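Local coordinates for protein pullulanase (Bacillus acidopullulyticus, PDB 2WAN) that hydrolyses alpha-1,6-glucosidic linkages in pullulan and probably in branched starch, as a debranching glycoside hydrolase of the alpha-amylase type, at residues 755-758 / 759-763. Sequence-based numbering, arbitrary orientation.
Sequences DRIK and MDELA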
ATOM      1  N   ASP A 755      22.119  29.145   6.886  1.00 10.70           N
ATOM      2  CA  ASP A 755      22.397  28.211   5.783  1.00 11.81           C
ATOM      3  C   ASP A 755      21.506  26.991   5.833  1.00 11.45           C
ATOM      4  O   ASP A 755      21.081  26.495   4.785  1.00 12.74           O
ATOM      5  CB  ASP A 755      23.869  27.796   5.758  1.00 10.68           C
ATOM      6  CG  ASP A 755      24.767  28.868   5.179  1.00 12.22           C
ATOM      7  OD1 ASP A 755      24.249  29.822   4.574  1.00 14.50           O
ATOM      8  OD2 ASP A 755      26.012  28.749   5.329  1.00 15.27           O
ATOM      9  N   ARG A 756      21.231  26.492   7.041  1.00  9.59           N
ATOM     10  CA  ARG A 756      20.327  25.333   7.181  1.00 12.38           C
ATOM     11  C   ARG A 756      18.908  25.672   6.704  1.00 11.74           C
ATOM     12  O   ARG A 756      18.249  24.823   6.076  1.00 10.53           O
ATOM     13  CB  ARG A 756      20.384  24.758   8.607  1.00 13.53           C
ATOM     14  CG  ARG A 756      21.723  24.015   8.853  1.00 14.05           C
ATOM     15  CD  ARG A 756      21.810  23.382  10.250  1.00 14.45           C
ATOM     16  NE  ARG A 756      22.067  24.358  11.309  1.00 18.20           N
ATOM     17  CZ  ARG A 756      21.187  24.723  12.235  1.00 17.44           C
ATOM     18  NH1 ARG A 756      19.964  24.206  12.233  1.00 13.85           N
ATOM     19  NH2 ARG A 756      21.527  25.615  13.167  1.00 16.57           N
ATOM     20  N   ILE A 757      18.460  26.905   6.967  1.00  9.86           N
ATOM     21  CA  ILE A 757      17.160  27.368   6.434  1.00 10.41           C
ATOM     22  C   ILE A 757      17.184  27.330   4.892  1.00 11.92           C
ATOM     23  O   ILE A 757      16.243  26.827   4.237  1.00 10.63           O
ATOM     24  CB  ILE A 757      16.782  28.783   6.936  1.00 10.47           C
ATOM     25  CG1 ILE A 757      16.383  28.740   8.417  1.00 11.21           C
ATOM     26  CG2 ILE A 757      15.657  29.368   6.078  1.00 13.01           C
ATOM     27  CD1 ILE A 757      16.210  30.078   9.074  1.00 14.00           C
ATOM     28  N   LYS A 758      18.271  27.829   4.301  1.00  9.87           N
ATOM     29  CA  LYS A 758      18.399  27.789   2.843  1.00  9.58           C
ATOM     30  C   LYS A 758      18.364  26.370   2.270  1.00 11.28           C
ATOM     31  O   LYS A 758      17.716  26.141   1.244  1.00 10.35           O
ATOM     32  CB  LYS A 758      19.683  28.505   2.386  1.00 10.04           C
ATOM     33  CG  LYS A 758      19.660  30.005   2.663  1.00 11.46           C
ATOM     34  CD  LYS A 758      20.966  30.637   2.180  1.00 15.03           C
ATOM     35  CE  LYS A 758      20.951  32.144   2.371  1.00 22.60           C
ATOM     36  NZ  LYS A 758      22.276  32.702   1.982  1.00 22.98           N
ATOM     37  N   MET A 759      19.042  25.424   2.928  1.00 10.52           N
ATOM     38  CA  MET A 759      19.053  24.021   2.493  1.00 11.01           C
ATOM     39  C   MET A 759      17.657  23.386   2.546  1.00  9.71           C
ATOM     40  O   MET A 759      17.264  22.680   1.619  1.00 10.73           O
ATOM     41  CB  MET A 759      20.028  23.195   3.325  1.00 12.42           C
ATOM     42  CG  MET A 759      21.478  23.624   3.163  1.00 11.73           C
ATOM     43  SD  MET A 759      22.493  22.686   4.357  1.00 13.18           S
ATOM     44  CE  MET A 759      24.017  23.681   4.318  1.00 11.22           C
ATOM     45  N   ASP A 760      16.933  23.672   3.625  1.00  9.29           N
ATOM     46  CA  ASP A 760      15.567  23.176   3.824  1.00 10.09           C
ATOM     47  C   ASP A 760      14.674  23.722   2.692  1.00  9.96           C
ATOM     48  O   ASP A 760      13.960  22.963   2.015  1.00  9.89           O
ATOM     49  CB  ASP A 760      15.071  23.647   5.214  1.00  8.60           C
ATOM     50  CG  ASP A 760      13.705  23.057   5.600  1.00 12.05           C
ATOM     51  OD1 ASP A 760      12.754  23.117   4.791  1.00 12.44           O
ATOM     52  OD2 ASP A 760      13.597  22.536   6.736  1.00 13.91           O
ATOM     53  N   GLU A 761      14.734  25.030   2.471  1.00  9.57           N
ATOM     54  CA  GLU A 761      13.989  25.663   1.386  1.00 10.47           C
ATOM     55  C   GLU A 761      14.341  25.089   0.020  1.00  9.15           C
ATOM     56  O   GLU A 761      13.452  24.866  -0.800  1.00 10.65           O
ATOM     57  CB  GLU A 761      14.203  27.170   1.395  1.00  9.68           C
ATOM     58  CG  GLU A 761      13.466  27.853   2.575  1.00  9.47           C
ATOM     59  CD  GLU A 761      13.802  29.319   2.763  1.00 11.14           C
ATOM     60  OE1 GLU A 761      14.933  29.735   2.423  1.00 14.28           O
ATOM     61  OE2 GLU A 761      12.926  30.063   3.284  1.00 12.09           O
ATOM     62  N   LEU A 762      15.634  24.869  -0.230  1.00  9.30           N
ATOM     63  CA  LEU A 762      16.079  24.272  -1.506  1.00  8.99           C
ATOM     64  C   LEU A 762      15.529  22.867  -1.759  1.00  8.80           C
ATOM     65  O   LEU A 762      15.071  22.581  -2.866  1.00  9.66           O
ATOM     66  CB  LEU A 762      17.612  24.264  -1.606  1.00  9.29           C
ATOM     67  CG  LEU A 762      18.207  23.633  -2.876  1.00 10.35           C
ATOM     68  CD1 LEU A 762      17.690  24.274  -4.157  1.00 15.16           C
ATOM     69  CD2 LEU A 762      19.730  23.808  -2.814  1.00 15.51           C
ATOM     70  N   ALA A 763      15.549  22.010  -0.741  1.00  9.24           N
ATOM     71  CA  ALA A 763      15.015  20.658  -0.885  1.00  9.62           C
ATOM     72  C   ALA A 763      13.542  20.714  -1.292  1.00 10.18           C
ATOM     73  O   ALA A 763      13.118  20.015  -2.230  1.00  8.92           O
ATOM     74  CB  ALA A 763      15.178  19.894   0.409  1.00  9.06           C
TER
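Ile757 and Glu761, one helical turn apart, run side by side and point the same way. The isoleucine gives its gamma methyl: chi1 of -72° sets CG1 beside the backbone N and places CG2 anti to it, where CG2 meets Glu761 OE1 at 3.7 Å and CD at 3.8 Å, a van der Waals contact of a methyl with a carboxylate. Branched and partly exposed, the isoleucine also has apolar surface to pack on Trp741 and Val813. In Glu761, chi1 of -72° likewise puts CG beside the backbone N, which brings it within 3.4 Å of Ile757 O. That carbonyl accepts the Glu761 N-H in a bond of 2.9 Å, nearly straight at 174°.

The flexible thioether chain of Met759 follows the previous turn: CG rests 3.3 Å from Asp755 O, the acceptor of the Met759 N-H, and CE ends 4.4 Å from Asp755 CB. Asp760 turns its carboxylate away from the 755-758 turn, leaving CB against the carbonyls of Arg756 and Ile757. Arg756 also leads away; its NE donates to Asp751 O while its side chain packs on Trp741, Ile744 and Leu745 of helix 740-747. Lys758, long and charged, suits the exposed flank.

These turns belong to helix 753-769, which precedes strand 773-777, the last of the catalytic (beta/alpha)8 barrel. Helix 811-826 meets both Ile757 and Glu761, through Val813. A glycerol, probably from the crystallisation liquor, lies about 3 Å from the Glu761 side chain. Replacing Glu761 by alanine removes CG and the carboxylate, and is likely to leave the Ile757 methyl and Val813 with less cover. The chemistry implies that backbone bonds, with van der Waals contacts of carbon with carbonyls and a carboxylate, hold these turns together; Glu761 forms no charge pair with the turn before it.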